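Local atomic coordinates of lysozyme inhibitor LprI-like N-terminal domain-containing protein (Pseudomonas putida, PDB entry 3GI7), a protein that is of unknown function but belongs to the LprI-like family and may act as a lysozyme inhibitor. Residues A[25-30]-A[91-96]; A[79-82]-A[86-89]. All coordinates share one frame; numbering follows the deposited sequence. Where two conformers were deposited one is given.

Contact 1: residues A[25-30]-A[91-96]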
loop_
_atom_site.group_PDB
_atom_site.type_symbol
_atom_site.label_atom_id
_atom_site.label_comp_id
_atom_site.label_asym_id
_atom_site.label_seq_id
_atom_site.Cartn_x
_atom_site.Cartn_y
_atom_site.Cartn_z
ATOM N N PHE A 25 -0.975 -22.288 -2.773
ATOM C CA PHE A 25 -1.798 -22.049 -3.952
ATOM C C PHE A 25 -1.996 -20.545 -4.228
ATOM O O PHE A 25 -1.894 -20.084 -5.363
ATOM C CB PHE A 25 -3.159 -22.744 -3.783
ATOM C CG PHE A 25 -4.005 -22.682 -5.007
ATOM C CD1 PHE A 25 -4.872 -21.635 -5.202
ATOM C CD2 PHE A 25 -3.930 -23.682 -5.962
ATOM C CE1 PHE A 25 -5.640 -21.562 -6.354
ATOM C CE2 PHE A 25 -4.739 -23.635 -7.110
ATOM C CZ PHE A 25 -5.573 -22.566 -7.298
ATOM N N ASN A 26 -2.285 -19.771 -3.189
ATOM C CA ASN A 26 -2.520 -18.364 -3.379
ATOM C C ASN A 26 -1.246 -17.573 -3.739
ATOM O O ASN A 26 -1.324 -16.542 -4.415
ATOM C CB ASN A 26 -3.252 -17.804 -2.160
ATOM C CG ASN A 26 -4.670 -18.376 -2.015
ATOM O OD1 ASN A 26 -5.420 -18.567 -3.005
ATOM N ND2 ASN A 26 -5.068 -18.595 -0.771
ATOM N N LYS A 27 -0.087 -18.059 -3.330
ATOM C CA LYS A 27 1.176 -17.510 -3.823
ATOM C C LYS A 27 1.267 -17.690 -5.340
ATOM O O LYS A 27 1.675 -16.771 -6.053
ATOM C CB LYS A 27 2.379 -18.184 -3.170
ATOM C CG LYS A 27 3.722 -17.796 -3.902
ATOM C CD LYS A 27 4.963 -18.379 -3.368
ATOM C CE LYS A 27 5.096 -19.834 -3.651
ATOM N NZ LYS A 27 6.335 -20.327 -2.963
ATOM N N GLN A 28 0.880 -18.866 -5.852
ATOM C CA GLN A 28 0.918 -19.063 -7.300
ATOM C C GLN A 28 -0.070 -18.149 -8.012
ATOM O O GLN A 28 0.228 -17.587 -9.059
ATOM C CB GLN A 28 0.633 -20.507 -7.678
ATOM C CG GLN A 28 1.717 -21.475 -7.232
ATOM C CD GLN A 28 1.327 -22.901 -7.481
ATOM O OE1 GLN A 28 1.132 -23.666 -6.538
ATOM N NE2 GLN A 28 1.177 -23.271 -8.755
ATOM N N VAL A 29 -1.270 -18.020 -7.483
ATOM C CA VAL A 29 -2.259 -17.141 -8.096
ATOM C C VAL A 29 -1.729 -15.678 -8.118
ATOM O O VAL A 29 -1.838 -14.958 -9.135
ATOM C CB VAL A 29 -3.582 -17.186 -7.314
ATOM C CG1 VAL A 29 -4.548 -16.065 -7.780
ATOM C CG2 VAL A 29 -4.230 -18.581 -7.398
ATOM N N ALA A 30 -1.164 -15.239 -6.997
ATOM C CA ALA A 30 -0.685 -13.855 -6.868
ATOM C C ALA A 30 0.447 -13.616 -7.878
ATOM O O ALA A 30 0.528 -12.557 -8.507
ATOM C CB ALA A 30 -0.222 -13.600 -5.439
ATOM N N ALA A 91 4.052 -18.592 6.227
ATOM C CA ALA A 91 4.453 -17.192 6.383
ATOM C C ALA A 91 5.161 -16.651 5.128
ATOM O O ALA A 91 4.864 -15.501 4.677
ATOM C CB ALA A 91 5.342 -17.006 7.618
ATOM N N TRP A 92 6.063 -17.461 4.595
ATOM C CA TRP A 92 6.827 -17.124 3.411
ATOM C C TRP A 92 5.891 -16.928 2.240
ATOM O O TRP A 92 5.899 -15.867 1.594
ATOM C CB TRP A 92 7.871 -18.189 3.069
ATOM C CG TRP A 92 8.657 -17.827 1.895
ATOM C CD1 TRP A 92 8.356 -18.116 0.593
ATOM C CD2 TRP A 92 9.905 -17.112 1.872
ATOM N NE1 TRP A 92 9.323 -17.582 -0.237
ATOM C CE2 TRP A 92 10.278 -16.968 0.521
ATOM C CE3 TRP A 92 10.720 -16.553 2.863
ATOM C CZ2 TRP A 92 11.433 -16.303 0.134
ATOM C CZ3 TRP A 92 11.876 -15.898 2.480
ATOM C CH2 TRP A 92 12.219 -15.776 1.124
ATOM N N ASN A 93 5.041 -17.919 2.012
ATOM C CA ASN A 93 4.082 -17.877 0.917
ATOM C C ASN A 93 3.078 -16.725 1.025
ATOM O O ASN A 93 2.766 -16.094 -0.007
ATOM C CB ASN A 93 3.391 -19.236 0.748
ATOM C CG ASN A 93 4.285 -20.265 0.166
ATOM O OD1 ASN A 93 5.261 -19.931 -0.495
ATOM N ND2 ASN A 93 3.957 -21.551 0.373
ATOM N N SER A 94 2.612 -16.411 2.231
ATOM C CA SER A 94 1.709 -15.262 2.461
ATOM C C SER A 94 2.420 -13.938 2.186
ATOM O O SER A 94 1.823 -13.030 1.604
ATOM C CB SER A 94 1.155 -15.241 3.893
ATOM O OG SER A 94 0.520 -16.482 4.138
ATOM N N CYS A 95 3.672 -13.849 2.580
ATOM C CA CYS A 95 4.476 -12.656 2.343
ATOM C C CYS A 95 4.660 -12.445 0.818
ATOM O O CYS A 95 4.449 -11.335 0.291
ATOM C CB CYS A 95 5.805 -12.794 3.072
ATOM S SG CYS A 95 6.901 -11.363 2.857
ATOM N N ILE A 96 5.003 -13.508 0.115
ATOM C CA ILE A 96 5.225 -13.447 -1.335
ATOM C C ILE A 96 3.927 -13.009 -1.981
ATOM O O ILE A 96 3.929 -12.122 -2.856
ATOM C CB ILE A 96 5.715 -14.761 -1.957
ATOM C CG1 ILE A 96 7.127 -15.187 -1.475
ATOM C CG2 ILE A 96 5.751 -14.673 -3.509
ATOM C CD1 ILE A 96 8.263 -14.175 -1.742
HETATM O O HOH W 1 5.381 -23.390 -1.787
#

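Contact 2: residues A[79-82]-A[86-89]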
loop_
_atom_site.group_PDB
_atom_site.type_symbol
_atom_site.label_atom_id
_atom_site.label_comp_id
_atom_site.label_asym_id
_atom_site.label_seq_id
_atom_site.Cartn_x
_atom_site.Cartn_y
_atom_site.Cartn_z
ATOM N N HIS A 79 11.811 -14.254 9.881
ATOM C CA HIS A 79 13.047 -14.508 10.598
ATOM C C HIS A 79 12.867 -15.395 11.846
ATOM O O HIS A 79 13.823 -16.057 12.245
ATOM C CB HIS A 79 13.731 -13.191 11.007
ATOM C CG HIS A 79 13.084 -12.537 12.184
ATOM N ND1 HIS A 79 13.526 -12.741 13.477
ATOM C CD2 HIS A 79 11.971 -11.768 12.284
ATOM C CE1 HIS A 79 12.745 -12.083 14.314
ATOM N NE2 HIS A 79 11.808 -11.458 13.617
ATOM N N ALA A 80 11.690 -15.354 12.473
ATOM C CA ALA A 80 11.457 -16.051 13.758
ATOM C C ALA A 80 10.989 -17.471 13.484
ATOM O O ALA A 80 10.850 -18.278 14.406
ATOM C CB ALA A 80 10.400 -15.300 14.617
ATOM N N GLU A 81 10.732 -17.803 12.228
ATOM C CA GLU A 81 10.247 -19.134 11.902
ATOM C C GLU A 81 11.421 -19.983 11.457
ATOM O O GLU A 81 12.493 -19.472 11.109
ATOM C CB GLU A 81 9.136 -19.129 10.845
ATOM C CG GLU A 81 7.984 -18.204 11.110
ATOM C CD GLU A 81 7.143 -18.629 12.266
ATOM O OE1 GLU A 81 7.322 -19.754 12.804
ATOM O OE2 GLU A 81 6.275 -17.825 12.641
ATOM N N GLN A 82 11.233 -21.290 11.552
ATOM C CA GLN A 82 12.259 -22.251 11.206
ATOM C C GLN A 82 12.156 -22.580 9.727
ATOM O O GLN A 82 11.154 -23.133 9.308
ATOM C CB GLN A 82 12.021 -23.540 12.007
ATOM C CG GLN A 82 12.942 -24.673 11.653
ATOM C CD GLN A 82 12.501 -25.981 12.302
ATOM O OE1 GLN A 82 11.613 -26.669 11.816
ATOM N NE2 GLN A 82 13.122 -26.303 13.417
ATOM N N ASN A 86 6.167 -25.921 8.550
ATOM C CA ASN A 86 4.827 -25.559 8.079
ATOM C C ASN A 86 4.613 -24.048 8.257
ATOM O O ASN A 86 4.224 -23.379 7.301
ATOM C CB ASN A 86 3.745 -26.342 8.822
ATOM C CG ASN A 86 3.642 -27.791 8.389
ATOM O OD1 ASN A 86 4.617 -28.422 7.969
ATOM N ND2 ASN A 86 2.443 -28.311 8.443
ATOM N N ALA A 87 4.902 -23.525 9.464
ATOM C CA ALA A 87 4.683 -22.147 9.824
ATOM C C ALA A 87 5.523 -21.222 8.957
ATOM O O ALA A 87 5.049 -20.151 8.536
ATOM C CB ALA A 87 4.986 -21.896 11.326
ATOM N N TYR A 88 6.755 -21.635 8.681
ATOM C CA TYR A 88 7.643 -20.874 7.837
ATOM C C TYR A 88 7.142 -20.831 6.405
ATOM O O TYR A 88 7.115 -19.758 5.771
ATOM C CB TYR A 88 9.022 -21.450 7.855
ATOM C CG TYR A 88 10.013 -20.761 6.940
ATOM C CD1 TYR A 88 10.105 -21.109 5.594
ATOM C CD2 TYR A 88 10.893 -19.797 7.436
ATOM C CE1 TYR A 88 11.041 -20.524 4.762
ATOM C CE2 TYR A 88 11.840 -19.177 6.600
ATOM C CZ TYR A 88 11.887 -19.552 5.270
ATOM O OH TYR A 88 12.813 -19.028 4.460
ATOM N N GLN A 89 6.752 -21.978 5.884
ATOM C CA GLN A 89 6.245 -22.001 4.503
ATOM C C GLN A 89 4.972 -21.158 4.322
ATOM O O GLN A 89 4.841 -20.430 3.325
ATOM C CB GLN A 89 5.950 -23.413 4.059
ATOM C CG GLN A 89 7.111 -24.320 3.952
ATOM C CD GLN A 89 8.188 -23.751 3.144
ATOM O OE1 GLN A 89 9.320 -23.540 3.628
ATOM N NE2 GLN A 89 7.892 -23.533 1.887
#

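Contact 1: residues A[25-30]-A[91-96]
The amide oxygen OD1 of Asn-93 accepts a hydrogen bond from the ammonium group of Lys-27, with NZ 2.7 Å from OD1. NZ approaches at a C=O...N angle of 140° and is tilted 32° from the carbonyl plane, while the neighbouring methylene, Lys-27 CE, comes within 3.2 Å of Asn-93 OD1. On the nitrogen side of the same amide, Asn-93 ND2 donates to a water at 3.2 Å, and NZ makes a weak bond to that water as well. Accepting from the ammonium through OD1 probably favours this orientation of the amide; OD1 also sits at the edge of the Trp-92 ring, in the ring plane. Lys-27 belongs to helix 17-49 and Asn-93 to helix 86-111, the first and third helices of an all-helical up-down-up bundle, here running in the same general direction. The lysine leaves its helix extended and then bends at chi3 (72°), turning NZ onto the asparagine. Its aliphatic part lies alongside Ile-96, CG being 3.7 Å from Ile-96 CG2. An alanine at Lys-27 would remove the methylene chain beyond CB and the ammonium, and would probably leave Asn-93 OD1 without its charged mate and Ile-96 CG2 less covered on the side of helix 17-49. Ile-96 also packs on Arg-70 and Cys-74 of helix 55-77, and the Cys-74 to Cys-95 disulfide ties that helix to 86-111.

Contact 2: residues A[79-82]-A[86-89]
The backbone oxygen of Gln-82 presses on the base of the Tyr-88 side chain: O is 3.1 Å from Tyr-88 CB and 3.5 Å from Tyr-88 CG, meeting the ring obliquely. With CG anti to the backbone N (chi1 177°), the tyrosine ring starts beside the Gln-82 carbonyl, Tyr-88 CD2 lying 3.8 Å from Gln-82 C. Glu-81 fills the next place with its CB, 3.8 Å from Tyr-88 CA and close to the ring plane at the ring's edge. Beyond CB the glutamate chain bends at chi2 (-69°) and brings its carboxylate to Ala-87, where Glu-81 OE1 lies 3.5 Å from the methyl carbon CB of Ala-87. These touches are van der Waals contacts between a loop and the first turn of the helix that follows it. They belong to the turn joining helix 55-77 to helix 86-111, where the chain reverses direction at one end of the bundle. The carboxylate stands near the N-terminal end of helix 86-111, whose dipole may favour its charged form. In the second shell, Ser-85 OG is hydrogen-bonded both to the backbone N-H of Tyr-88 and to Gln-82 O, so one serine links both sides of the contact, while Thr-78 and Pro-83 pack on the tyrosine. Farther out, His-79 faces the third subunit: ND1 is hydrogen-bonded to Glu-52 OE2 of that subunit, and its ring meets Phe-49 of the same subunit edge-to-face.

Overall arrangement
Both contacts use helix 86-111: contact 2 its first turn and contact 1 the stretch just after it, their centres about 14 Å apart. The 60 residues between the segments of contact 1, mostly helical, include all of contact 2. The centre of contact 1, buried between first and third helices, is about 9 Å from the centre of the chain; that of contact 2, at the surface of the turn leading into the third helix, is about 19 Å from it. Each borders a different copy of the protein in the four-chain assembly: Phe-25 packs on Gln-18 of the second subunit, whereas His-79 meets the third. The Cys-74 to Cys-95 disulfide closes the segment containing contact 2.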